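2-dehydropantoate 2-reductase (Enterococcus faecium, PDB 3WFI) acts as an NADH-binding D-mandelate dehydrogenase of the ketopantoate reductase family, probably interconverting D-mandelate and benzoylformate. Local coordinates at residues B[13-18]-B[44-48]; B[123-127]-B[180-184]; B[205-209]-B[247-251]; B[222-226]-B[238-242]; B[227-232]-B[284-290]. The contacts are given in a common frame with arbitrary orientation. Residues are numbered along the deposited sequence.

Contact 1: B[13-18]-B[44-48]; sequences SRFGLM and LQANF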
# COMPACT_ATOMS: atom_id res chain seq x y z
N SER B 13 1.82 39.04 -4.91
CA SER B 13 1.68 40.48 -4.73
C SER B 13 3.02 41.16 -4.44
O SER B 13 3.27 42.25 -4.93
CB SER B 13 0.67 40.79 -3.61
OG SER B 13 -0.65 40.43 -4.00
N ARG B 14 3.89 40.51 -3.67
CA ARG B 14 5.23 41.06 -3.45
C ARG B 14 5.95 41.18 -4.78
O ARG B 14 6.45 42.25 -5.13
CB ARG B 14 6.07 40.17 -2.52
CG ARG B 14 7.51 40.65 -2.44
CD ARG B 14 8.40 39.76 -1.59
NE ARG B 14 8.31 40.01 -0.14
CZ ARG B 14 8.85 41.04 0.52
NH1 ARG B 14 9.49 42.01 -0.12
NH2 ARG B 14 8.70 41.13 1.84
N PHE B 15 6.01 40.06 -5.52
CA PHE B 15 6.72 40.02 -6.80
C PHE B 15 6.13 41.04 -7.78
O PHE B 15 6.87 41.80 -8.39
CB PHE B 15 6.68 38.61 -7.41
CG PHE B 15 7.78 37.70 -6.93
CD1 PHE B 15 7.87 37.36 -5.58
CD2 PHE B 15 8.69 37.15 -7.82
CE1 PHE B 15 8.87 36.53 -5.13
CE2 PHE B 15 9.70 36.31 -7.37
CZ PHE B 15 9.78 36.00 -6.02
N GLY B 16 4.81 41.08 -7.88
CA GLY B 16 4.12 42.02 -8.74
C GLY B 16 4.44 43.47 -8.41
O GLY B 16 4.74 44.28 -9.31
N LEU B 17 4.38 43.80 -7.13
CA LEU B 17 4.70 45.15 -6.68
C LEU B 17 6.15 45.53 -6.98
O LEU B 17 6.43 46.60 -7.54
CB LEU B 17 4.45 45.28 -5.19
CG LEU B 17 4.63 46.70 -4.66
CD1 LEU B 17 3.63 47.66 -5.31
CD2 LEU B 17 4.49 46.71 -3.15
N MET B 18 7.08 44.66 -6.60
CA MET B 18 8.49 44.95 -6.77
C MET B 18 8.84 45.08 -8.26
O MET B 18 9.53 46.01 -8.66
CB MET B 18 9.35 43.92 -6.07
CG MET B 18 9.23 44.01 -4.56
SD MET B 18 10.08 42.71 -3.68
CE MET B 18 11.79 43.23 -3.81
N LEU B 44 -3.38 47.83 -5.39
CA LEU B 44 -2.79 46.99 -4.36
C LEU B 44 -2.19 47.86 -3.27
O LEU B 44 -1.32 48.69 -3.55
CB LEU B 44 -1.71 46.10 -4.95
CG LEU B 44 -0.91 45.25 -3.96
CD1 LEU B 44 -1.83 44.31 -3.20
CD2 LEU B 44 0.17 44.48 -4.70
N GLN B 45 -2.64 47.66 -2.03
CA GLN B 45 -2.14 48.42 -0.89
C GLN B 45 -1.14 47.57 -0.12
O GLN B 45 -1.42 46.42 0.22
CB GLN B 45 -3.29 48.81 0.05
CG GLN B 45 -4.32 49.74 -0.58
CD GLN B 45 -3.81 51.14 -0.85
OE1 GLN B 45 -3.05 51.71 -0.06
NE2 GLN B 45 -4.24 51.71 -1.96
N ALA B 46 0.02 48.14 0.17
CA ALA B 46 1.08 47.41 0.85
C ALA B 46 1.71 48.22 1.96
O ALA B 46 1.89 49.43 1.84
CB ALA B 46 2.14 46.97 -0.15
N ASN B 47 2.03 47.54 3.05
CA ASN B 47 2.98 48.04 4.02
C ASN B 47 4.33 47.45 3.66
O ASN B 47 4.59 46.26 3.92
CB ASN B 47 2.62 47.63 5.44
CG ASN B 47 3.77 47.91 6.39
OD1 ASN B 47 4.24 49.04 6.47
ND2 ASN B 47 4.28 46.88 7.06
N PHE B 48 5.19 48.26 3.08
CA PHE B 48 6.41 47.72 2.51
C PHE B 48 7.53 47.60 3.57
O PHE B 48 7.68 46.54 4.14
CB PHE B 48 6.80 48.46 1.22
CG PHE B 48 7.60 47.61 0.27
CD1 PHE B 48 7.21 47.45 -1.06
CD2 PHE B 48 8.72 46.93 0.71
CE1 PHE B 48 7.97 46.67 -1.92
CE2 PHE B 48 9.47 46.14 -0.14
CZ PHE B 48 9.09 46.01 -1.46

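Contact 2: B[123-127]-B[180-184]; sequences YIGNT and IHYSI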
# COMPACT_ATOMS: atom_id res chain seq x y z
N TYR B 123 11.29 27.41 -16.43
CA TYR B 123 12.30 27.62 -15.40
C TYR B 123 11.68 27.28 -14.05
O TYR B 123 10.48 27.48 -13.83
CB TYR B 123 12.82 29.06 -15.43
CG TYR B 123 13.41 29.47 -16.76
CD1 TYR B 123 14.78 29.38 -16.99
CD2 TYR B 123 12.59 29.90 -17.81
CE1 TYR B 123 15.32 29.72 -18.22
CE2 TYR B 123 13.11 30.24 -19.04
CZ TYR B 123 14.48 30.16 -19.23
OH TYR B 123 15.01 30.48 -20.44
N ILE B 124 12.49 26.72 -13.16
CA ILE B 124 12.02 26.31 -11.84
C ILE B 124 12.83 27.05 -10.79
O ILE B 124 14.03 27.28 -10.98
CB ILE B 124 12.18 24.80 -11.63
CG1 ILE B 124 13.58 24.32 -12.04
CG2 ILE B 124 11.13 24.05 -12.43
CD1 ILE B 124 13.92 22.93 -11.53
N GLY B 125 12.18 27.45 -9.70
CA GLY B 125 12.87 28.17 -8.66
C GLY B 125 12.29 28.07 -7.26
O GLY B 125 11.22 27.51 -7.04
N ASN B 126 13.05 28.60 -6.31
CA ASN B 126 12.64 28.70 -4.92
C ASN B 126 12.70 30.15 -4.54
O ASN B 126 13.60 30.86 -4.98
CB ASN B 126 13.59 27.90 -4.00
CG ASN B 126 13.52 26.41 -4.25
OD1 ASN B 126 14.50 25.69 -4.04
ND2 ASN B 126 12.37 25.93 -4.68
N THR B 127 11.76 30.60 -3.72
CA THR B 127 11.82 31.95 -3.18
C THR B 127 11.94 31.89 -1.65
O THR B 127 11.26 31.09 -1.01
CB THR B 127 10.61 32.82 -3.59
OG1 THR B 127 10.65 34.06 -2.87
CG2 THR B 127 9.28 32.11 -3.31
N ILE B 180 18.87 23.29 -8.33
CA ILE B 180 17.44 23.46 -7.98
C ILE B 180 16.67 22.17 -8.30
O ILE B 180 15.85 21.72 -7.51
CB ILE B 180 16.76 24.60 -8.77
CG1 ILE B 180 17.42 25.94 -8.49
CG2 ILE B 180 15.27 24.69 -8.45
CD1 ILE B 180 17.48 26.32 -7.03
N HIS B 181 16.93 21.61 -9.47
CA HIS B 181 16.15 20.48 -9.97
C HIS B 181 16.41 19.28 -9.06
O HIS B 181 15.48 18.58 -8.63
CB HIS B 181 16.57 20.16 -11.40
CG HIS B 181 15.57 19.37 -12.18
ND1 HIS B 181 14.43 18.83 -11.63
CD2 HIS B 181 15.57 19.01 -13.49
CE1 HIS B 181 13.76 18.18 -12.56
NE2 HIS B 181 14.43 18.26 -13.70
N TYR B 182 17.68 19.06 -8.74
CA TYR B 182 18.10 18.01 -7.83
C TYR B 182 17.45 18.18 -6.48
O TYR B 182 16.90 17.22 -5.95
CB TYR B 182 19.62 18.02 -7.65
CG TYR B 182 20.16 16.89 -6.79
CD1 TYR B 182 20.77 15.78 -7.37
CD2 TYR B 182 20.09 16.94 -5.40
CE1 TYR B 182 21.30 14.77 -6.59
CE2 TYR B 182 20.60 15.92 -4.60
CZ TYR B 182 21.20 14.83 -5.20
OH TYR B 182 21.69 13.81 -4.42
N SER B 183 17.48 19.40 -5.94
CA SER B 183 17.00 19.63 -4.58
C SER B 183 15.48 19.48 -4.51
O SER B 183 14.94 19.05 -3.49
CB SER B 183 17.48 20.98 -4.01
OG SER B 183 16.44 21.93 -4.04
N ILE B 184 14.80 19.81 -5.61
CA ILE B 184 13.36 19.62 -5.72
C ILE B 184 13.01 18.10 -5.73
O ILE B 184 12.03 17.67 -5.11
CB ILE B 184 12.76 20.30 -7.00
CG1 ILE B 184 12.89 21.83 -7.03
CG2 ILE B 184 11.30 19.90 -7.22
CD1 ILE B 184 13.48 22.55 -5.85

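Contact 3: B[205-209]-B[247-251]; sequences MAELG and SCFDP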
# COMPACT_ATOMS: atom_id res chain seq x y z
N MET B 205 5.82 10.71 12.34
CA MET B 205 7.03 10.29 11.65
C MET B 205 7.95 9.46 12.54
O MET B 205 8.55 8.48 12.08
CB MET B 205 7.74 11.50 11.04
CG MET B 205 7.01 11.96 9.79
SD MET B 205 7.59 13.47 9.06
CE MET B 205 6.91 14.70 10.19
N ALA B 206 8.04 9.82 13.82
CA ALA B 206 8.79 9.01 14.78
C ALA B 206 8.24 7.59 14.91
O ALA B 206 9.00 6.64 14.96
CB ALA B 206 8.82 9.68 16.14
N GLU B 207 6.92 7.45 14.98
CA GLU B 207 6.32 6.11 15.08
C GLU B 207 6.53 5.30 13.79
O GLU B 207 6.76 4.09 13.82
CB GLU B 207 4.84 6.19 15.46
CG GLU B 207 4.54 6.75 16.85
CD GLU B 207 3.07 7.14 17.07
OE1 GLU B 207 2.37 7.53 16.09
OE2 GLU B 207 2.62 7.08 18.24
N LEU B 208 6.48 5.97 12.65
CA LEU B 208 6.80 5.29 11.39
C LEU B 208 8.23 4.72 11.46
O LEU B 208 8.46 3.54 11.13
CB LEU B 208 6.64 6.25 10.21
CG LEU B 208 7.09 5.75 8.85
CD1 LEU B 208 6.31 4.51 8.42
CD2 LEU B 208 6.96 6.87 7.83
N GLY B 209 9.16 5.56 11.91
CA GLY B 209 10.56 5.17 12.02
C GLY B 209 10.85 4.03 12.98
O GLY B 209 11.82 3.30 12.81
N SER B 247 15.82 11.03 8.45
CA SER B 247 16.07 12.05 9.47
C SER B 247 14.77 12.64 10.05
O SER B 247 14.77 13.16 11.17
CB SER B 247 16.95 13.18 8.89
OG SER B 247 16.23 14.02 8.01
N CYS B 248 13.67 12.52 9.31
CA CYS B 248 12.35 12.91 9.82
C CYS B 248 11.85 12.06 10.98
O CYS B 248 10.92 12.46 11.70
CB CYS B 248 11.32 12.85 8.70
SG CYS B 248 11.64 13.99 7.35
N PHE B 249 12.43 10.87 11.15
CA PHE B 249 12.04 9.97 12.24
C PHE B 249 12.49 10.44 13.63
O PHE B 249 12.04 9.89 14.63
CB PHE B 249 12.65 8.57 12.07
CG PHE B 249 12.25 7.85 10.81
CD1 PHE B 249 11.04 8.10 10.16
CD2 PHE B 249 13.07 6.84 10.30
CE1 PHE B 249 10.69 7.40 9.00
CE2 PHE B 249 12.73 6.13 9.16
CZ PHE B 249 11.54 6.41 8.51
N ASP B 250 13.40 11.41 13.69
CA ASP B 250 14.01 11.77 14.99
C ASP B 250 12.97 12.47 15.86
O ASP B 250 12.54 13.56 15.53
CB ASP B 250 15.23 12.66 14.77
CG ASP B 250 16.10 12.80 16.03
OD1 ASP B 250 17.31 13.05 15.89
OD2 ASP B 250 15.57 12.66 17.15
N PRO B 251 12.56 11.84 16.98
CA PRO B 251 11.57 12.52 17.85
C PRO B 251 12.05 13.82 18.50
O PRO B 251 11.23 14.66 18.88
CB PRO B 251 11.27 11.47 18.92
CG PRO B 251 12.47 10.60 18.96
CD PRO B 251 13.05 10.59 17.58
O HOH W 1 11.80 7.04 15.20

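Contact 4: B[222-226]-B[238-242]; sequences VNEFA and VPEVI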
# COMPACT_ATOMS: atom_id res chain seq x y z
N VAL B 222 12.15 5.71 -2.80
CA VAL B 222 13.20 6.64 -3.24
C VAL B 222 13.86 6.12 -4.52
O VAL B 222 14.18 6.89 -5.42
CB VAL B 222 14.24 6.89 -2.14
CG1 VAL B 222 15.44 7.63 -2.69
CG2 VAL B 222 13.63 7.67 -0.99
N ASN B 223 14.03 4.80 -4.62
CA ASN B 223 14.59 4.22 -5.84
C ASN B 223 13.72 4.43 -7.06
O ASN B 223 14.23 4.63 -8.15
CB ASN B 223 14.94 2.75 -5.65
CG ASN B 223 16.34 2.58 -5.17
OD1 ASN B 223 17.29 2.72 -5.94
ND2 ASN B 223 16.49 2.26 -3.90
N GLU B 224 12.41 4.41 -6.87
CA GLU B 224 11.48 4.71 -7.95
C GLU B 224 11.63 6.18 -8.40
O GLU B 224 11.76 6.46 -9.59
CB GLU B 224 10.03 4.40 -7.55
CG GLU B 224 9.77 2.92 -7.31
CD GLU B 224 8.32 2.59 -7.01
OE1 GLU B 224 7.48 3.51 -6.97
OE2 GLU B 224 8.04 1.39 -6.77
N PHE B 225 11.61 7.10 -7.44
CA PHE B 225 11.88 8.52 -7.73
C PHE B 225 13.20 8.69 -8.51
O PHE B 225 13.27 9.44 -9.49
CB PHE B 225 11.96 9.34 -6.42
CG PHE B 225 10.62 9.81 -5.90
CD1 PHE B 225 9.70 8.92 -5.36
CD2 PHE B 225 10.30 11.18 -5.90
CE1 PHE B 225 8.49 9.36 -4.85
CE2 PHE B 225 9.09 11.63 -5.40
CZ PHE B 225 8.19 10.72 -4.86
N ALA B 226 14.24 7.99 -8.05
CA ALA B 226 15.59 8.11 -8.64
C ALA B 226 15.69 7.56 -10.07
O ALA B 226 16.39 8.12 -10.90
CB ALA B 226 16.60 7.44 -7.74
N VAL B 238 21.18 8.17 -3.91
CA VAL B 238 20.09 7.45 -3.26
C VAL B 238 20.32 7.21 -1.76
O VAL B 238 19.44 7.51 -0.95
CB VAL B 238 19.71 6.16 -4.02
CG1 VAL B 238 18.76 5.30 -3.20
CG2 VAL B 238 19.09 6.53 -5.36
N PRO B 239 21.51 6.71 -1.38
CA PRO B 239 21.73 6.55 0.06
C PRO B 239 21.54 7.85 0.86
O PRO B 239 20.89 7.84 1.92
CB PRO B 239 23.18 6.05 0.15
CG PRO B 239 23.44 5.41 -1.17
CD PRO B 239 22.63 6.18 -2.17
N GLU B 240 22.07 8.96 0.35
CA GLU B 240 21.91 10.24 1.05
C GLU B 240 20.44 10.63 1.12
O GLU B 240 19.94 11.01 2.18
CB GLU B 240 22.72 11.35 0.39
CG GLU B 240 22.85 12.61 1.24
CD GLU B 240 21.59 13.48 1.30
OE1 GLU B 240 20.86 13.62 0.28
OE2 GLU B 240 21.31 14.03 2.39
N VAL B 241 19.74 10.51 -0.01
CA VAL B 241 18.33 10.88 -0.03
C VAL B 241 17.51 10.04 0.94
O VAL B 241 16.67 10.57 1.67
CB VAL B 241 17.75 10.87 -1.45
CG1 VAL B 241 16.24 11.07 -1.43
CG2 VAL B 241 18.42 11.96 -2.29
N ILE B 242 17.78 8.73 0.98
CA ILE B 242 17.15 7.85 1.94
C ILE B 242 17.43 8.32 3.37
O ILE B 242 16.50 8.44 4.19
CB ILE B 242 17.61 6.38 1.76
CG1 ILE B 242 17.05 5.81 0.46
CG2 ILE B 242 17.14 5.52 2.93
CD1 ILE B 242 17.74 4.56 -0.04

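Contact 5: B[227-232]-B[284-290]; sequences KVAAVE and KGKKYGV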
# COMPACT_ATOMS: atom_id res chain seq x y z
N LYS B 227 15.00 6.45 -10.33
CA LYS B 227 14.96 5.86 -11.68
C LYS B 227 14.31 6.81 -12.67
O LYS B 227 14.80 6.99 -13.79
CB LYS B 227 14.21 4.52 -11.68
CG LYS B 227 15.07 3.33 -11.37
CD LYS B 227 14.31 2.01 -11.52
CE LYS B 227 15.17 0.82 -11.07
NZ LYS B 227 15.50 0.82 -9.60
N VAL B 228 13.22 7.43 -12.25
CA VAL B 228 12.53 8.40 -13.06
C VAL B 228 13.37 9.69 -13.24
O VAL B 228 13.48 10.22 -14.36
CB VAL B 228 11.13 8.67 -12.45
CG1 VAL B 228 10.55 9.99 -12.88
CG2 VAL B 228 10.20 7.51 -12.80
N ALA B 229 13.99 10.15 -12.16
CA ALA B 229 14.89 11.33 -12.20
C ALA B 229 16.09 11.12 -13.13
O ALA B 229 16.48 12.03 -13.86
CB ALA B 229 15.35 11.69 -10.80
N ALA B 230 16.64 9.91 -13.13
CA ALA B 230 17.76 9.58 -14.01
C ALA B 230 17.41 9.74 -15.50
O ALA B 230 18.23 10.18 -16.30
CB ALA B 230 18.27 8.17 -13.73
N VAL B 231 16.18 9.39 -15.87
CA VAL B 231 15.69 9.61 -17.24
C VAL B 231 15.73 11.10 -17.57
O VAL B 231 16.04 11.49 -18.69
CB VAL B 231 14.26 9.06 -17.44
CG1 VAL B 231 13.75 9.37 -18.84
CG2 VAL B 231 14.22 7.56 -17.19
N GLU B 232 15.44 11.94 -16.58
CA GLU B 232 15.48 13.39 -16.77
C GLU B 232 16.87 13.99 -16.44
O GLU B 232 16.99 15.18 -16.17
CB GLU B 232 14.38 14.03 -15.93
CG GLU B 232 13.00 13.49 -16.31
CD GLU B 232 11.88 13.91 -15.39
OE1 GLU B 232 12.14 14.40 -14.27
OE2 GLU B 232 10.71 13.72 -15.80
N LYS B 284 5.18 9.88 -14.85
CA LYS B 284 6.48 9.85 -15.53
C LYS B 284 6.95 8.42 -15.79
O LYS B 284 7.49 8.11 -16.86
CB LYS B 284 7.55 10.58 -14.69
CG LYS B 284 7.43 12.10 -14.64
CD LYS B 284 8.39 12.67 -13.60
CE LYS B 284 8.20 14.17 -13.38
NZ LYS B 284 8.53 14.93 -14.61
N GLY B 285 6.75 7.54 -14.81
CA GLY B 285 7.07 6.11 -14.98
C GLY B 285 6.39 5.48 -16.19
O GLY B 285 7.02 4.75 -16.97
N LYS B 286 5.10 5.75 -16.35
CA LYS B 286 4.34 5.25 -17.49
C LYS B 286 4.90 5.78 -18.81
O LYS B 286 5.04 5.04 -19.78
CB LYS B 286 2.87 5.64 -17.39
CG LYS B 286 2.05 4.81 -16.42
CD LYS B 286 0.63 5.37 -16.35
CE LYS B 286 -0.18 4.98 -17.57
NZ LYS B 286 -1.32 5.91 -17.84
N LYS B 287 5.24 7.06 -18.82
CA LYS B 287 5.79 7.72 -20.01
C LYS B 287 7.17 7.17 -20.36
O LYS B 287 7.49 7.00 -21.52
CB LYS B 287 5.87 9.22 -19.76
CG LYS B 287 6.30 10.04 -20.97
CD LYS B 287 6.39 11.51 -20.58
CE LYS B 287 6.83 12.37 -21.76
NZ LYS B 287 6.75 13.81 -21.39
N TYR B 288 8.00 6.92 -19.35
CA TYR B 288 9.38 6.51 -19.56
C TYR B 288 9.62 4.99 -19.60
O TYR B 288 10.74 4.55 -19.86
CB TYR B 288 10.30 7.12 -18.50
CG TYR B 288 10.28 8.64 -18.41
CD1 TYR B 288 10.09 9.44 -19.55
CD2 TYR B 288 10.51 9.27 -17.21
CE1 TYR B 288 10.11 10.82 -19.46
CE2 TYR B 288 10.53 10.65 -17.11
CZ TYR B 288 10.32 11.41 -18.24
OH TYR B 288 10.35 12.79 -18.13
N GLY B 289 8.58 4.19 -19.38
CA GLY B 289 8.74 2.73 -19.29
C GLY B 289 9.49 2.32 -18.03
O GLY B 289 10.28 1.38 -18.06
N VAL B 290 9.24 3.01 -16.92
CA VAL B 290 9.89 2.74 -15.66
C VAL B 290 8.83 2.31 -14.64
O VAL B 290 7.86 3.03 -14.40
CB VAL B 290 10.64 3.99 -15.12
CG1 VAL B 290 11.17 3.74 -13.71
CG2 VAL B 290 11.78 4.39 -16.05

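Contact 1: B[13-18]-B[44-48]
This is a buried helix-on-strand contact in the N-terminal Rossmann-type domain. Helix 10-21, which follows the glycine-rich turn of the first beta-alpha unit, lies across strand 44-47 of a small separate sheet. The two segments run nearly perpendicular, at 98°, with their axes 10.3 Å apart. Leu17 is the helix residue that reaches furthest into the interface. Its CD2 sits 3.8 Å from Ala46 CB and 3.5 Å from Phe48 CD1, so one methyl serves two neighbours. One helical turn before Leu17, Ser13 meets Leu44, whose CD2 lies 3.8 Å from Ser13 O and 3.9 Å from Ser13 CB. Just past the strand, Phe48 turns its ring back toward the helix. Met18 CG meets the ring edge 3.7 Å from CZ, and the sulfur makes an oblique Met-aromatic contact, SD lying 5.4 Å from the ring centroid. Arg14 NH1 comes within 4.1 Å of Phe48 CE2 and donates a weak hydrogen bond to Met18 SD (3.7 Å). Stronger polar ties lead elsewhere: Arg14 NE bonds to Thr130 O, beside Ala131, and Ser13 OG back to Gly9 O in the glycine-rich turn. Cohesion between helix and strand therefore comes from apolar and aromatic contact, not from polar links.

Contact 2: B[123-127]-B[180-184]
Strand 123-127 and the first turn of helix 180-191 cross at 69°, with axes 8.8 Å apart; the closest CA pair is Gly125 and Ile180, at 6.6 Å. The strand belongs to the main sheet of the Rossmann-type domain, where it is paired with strands 98-102 and 147-151, and the helix opens the C-terminal helical domain, so this is a place where the two domains meet. Gly125 has no side chain, and its CA lies 4.2 Å from Ile180 CG2. On one side of it along the strand, Ile124 extends its side chain toward the helix, and CD1 lands 3.8 Å from Ile180 CG2 and 3.7 Å from His181 CA. On the other side, Asn126 points the same way, as alternate residues of a strand do. It meets an apolar surface: OD1 is 4.3 Å from Ile180 CD1, and ND2 is 3.7 Å from Ile184 CD1. Ile180 thus touches all three strand residues, and its own side chain also packs on Glu148 and Gln150 of the next strand. Asn126 stands at the edge of the coenzyme site, since ND2 makes a weak hydrogen bond to OD1 of Asn105, a residue seen to bind NAD(+). Ser183, one turn after Ile180, is less involved: its OG is 4.2 Å from Asn126 OD1, too far for a hydrogen bond.

Contact 3: B[205-209]-B[247-251]
Phe249 is the main bump here, and the short helix 205-209 supplies the hollow. The ring lies flat against Gly209, whose CA stands 3.3 Å from the ring centroid and only 11° off its normal, a close CH-pi contact. The shape of that hollow depends on the missing side chain: a CB on residue 209 would fall 2.4 Å from Phe249 CG, a clash. Other parts of the same helical turn line the remainder, with Met205 O 3.2 Å from Phe249 CD1 and Leu208 CD2 3.9 Å from Phe249 CE1. Beyond these two segments, Met194 and Ala214 also touch the Phe249 side chain. All this belongs to the C-terminal helical domain of the ketopantoate reductase family, far from the coenzyme site, where the loop leaving helix 238-246 folds back on the short helix leading to helix 214-231. A second bump is Met205, which lies along Cys248: its CB is 3.4 Å from Cys248 O and its SD 3.8 Å from Cys248 CB. The small Ala206 lets the loop backbone come near, its CA 4.2 Å from that of Phe249 and making a CA-H...O contact of 3.4 Å with Phe249 O. One water sits beside this contact, donating to Ala206 O at 2.8 Å and to Phe249 O at 2.9 Å, while Ala206 CB meets Pro251 CB at 4.1 Å.

Contact 4: B[222-226]-B[238-242]
Two helices of the C-terminal domain, 214-231 and 238-246, form a helical hairpin, their segments here running roughly antiparallel at 131° with axes 10.3 Å apart. Apolar contacts dominate. Val222 points into the partner helix and touches three of its residues: CG1 lies 3.7 Å from Val241 CG1 and 4.1 Å from Val238 CG1, and CB lies 4.0 Å from Ile242 CG1. Val238 answers in kind. It reaches Val222 with CG1 and, one turn further along the first helix, its CG2 sits 3.6 Å from Ala226 CB. The CA atoms come nearest at Val222 and Ile242, 6.6 Å apart, and at Asn223 and Val238, 6.9 Å apart. Polar side chains contribute only at the margin. Asn223 ND2 comes 3.9 Å from Val238 CG1, but its hydrogen bond is made back to Ala219 O in its own helix. Glu240, on the far flank of the second helix, forms a salt bridge with Arg186 of helix 180-191, and Glu224 accepts hydrogen bonds from the backbone nitrogens of Tyr294 and Cys295. The same helix 180-191 also receives Val241 and Phe225. What joins these two segments, then, is apolar side-chain packing, without a polar link between them, while their charged groups tie the hairpin to its neighbours in the helical domain.

Contact 5: B[227-232]-B[284-290]
A single carboxylate oxygen organises the polar end of this helix-helix contact in the C-terminal helical domain. Glu232 OE2 accepts a short hydrogen bond from Tyr288 OH (2.5 Å) and forms a salt bridge with Lys284 NZ (2.8 Å), so one glutamate just past the end of helix 214-231 grips two residues a turn apart on helix 278-288. Glu232 and Lys284 have further partners: Glu232 OE1 bonds to Tyr185 OH, and Lys284 NZ also forms salt bridges with Glu110 and Asp111 in the N-terminal domain, which joins this corner to the other half of the chain. Next to the charges, Tyr288 turns one ring face to Val231, whose CG1 lies 3.5 Å from the centroid, 11° off the normal, in a CH-pi contact. The axes of the helical segments cross at 57° and approach to 10.1 Å; the CA atoms come nearest at Val228 and Gly285, 6.2 Å apart. Val228 CG1 packs 3.5 Å from Lys284 CD, beside the aliphatic part of that lysine. Gly289, the first residue past the helix, has positive phi, and Val290 N bonds back to Gly285 O at 2.8 Å, resembling the 6→1 bond of a Schellman motif. That return carries Val290 to the interface, where its CG1 sits 4.0 Å from Val228 CG2 and 3.7 Å from Lys227 CB.

Overall arrangement
The five contacts follow the two-domain build. Contact 1 lies in the Rossmann-type half, and contacts 3, 4 and 5 lie in the helical half, each centred about 40 Å from it; contact 2 sits where the halves meet. Contacts 1 and 2 touch through Phe15 CE1 and Thr127 OG1, 3.8 Å apart, and border the NAD(+) site, without coenzyme in this chain: the side chain of Arg14 is about 4 Å from those of Met11 and Ala131. Contacts 4 and 5 share helix 214-231, their centres about 14 Å apart, and each comes within about 4 Å of contact 2 at the nearest atoms. Contact 3 is the remotest from contact 2, their centres about 26 Å apart.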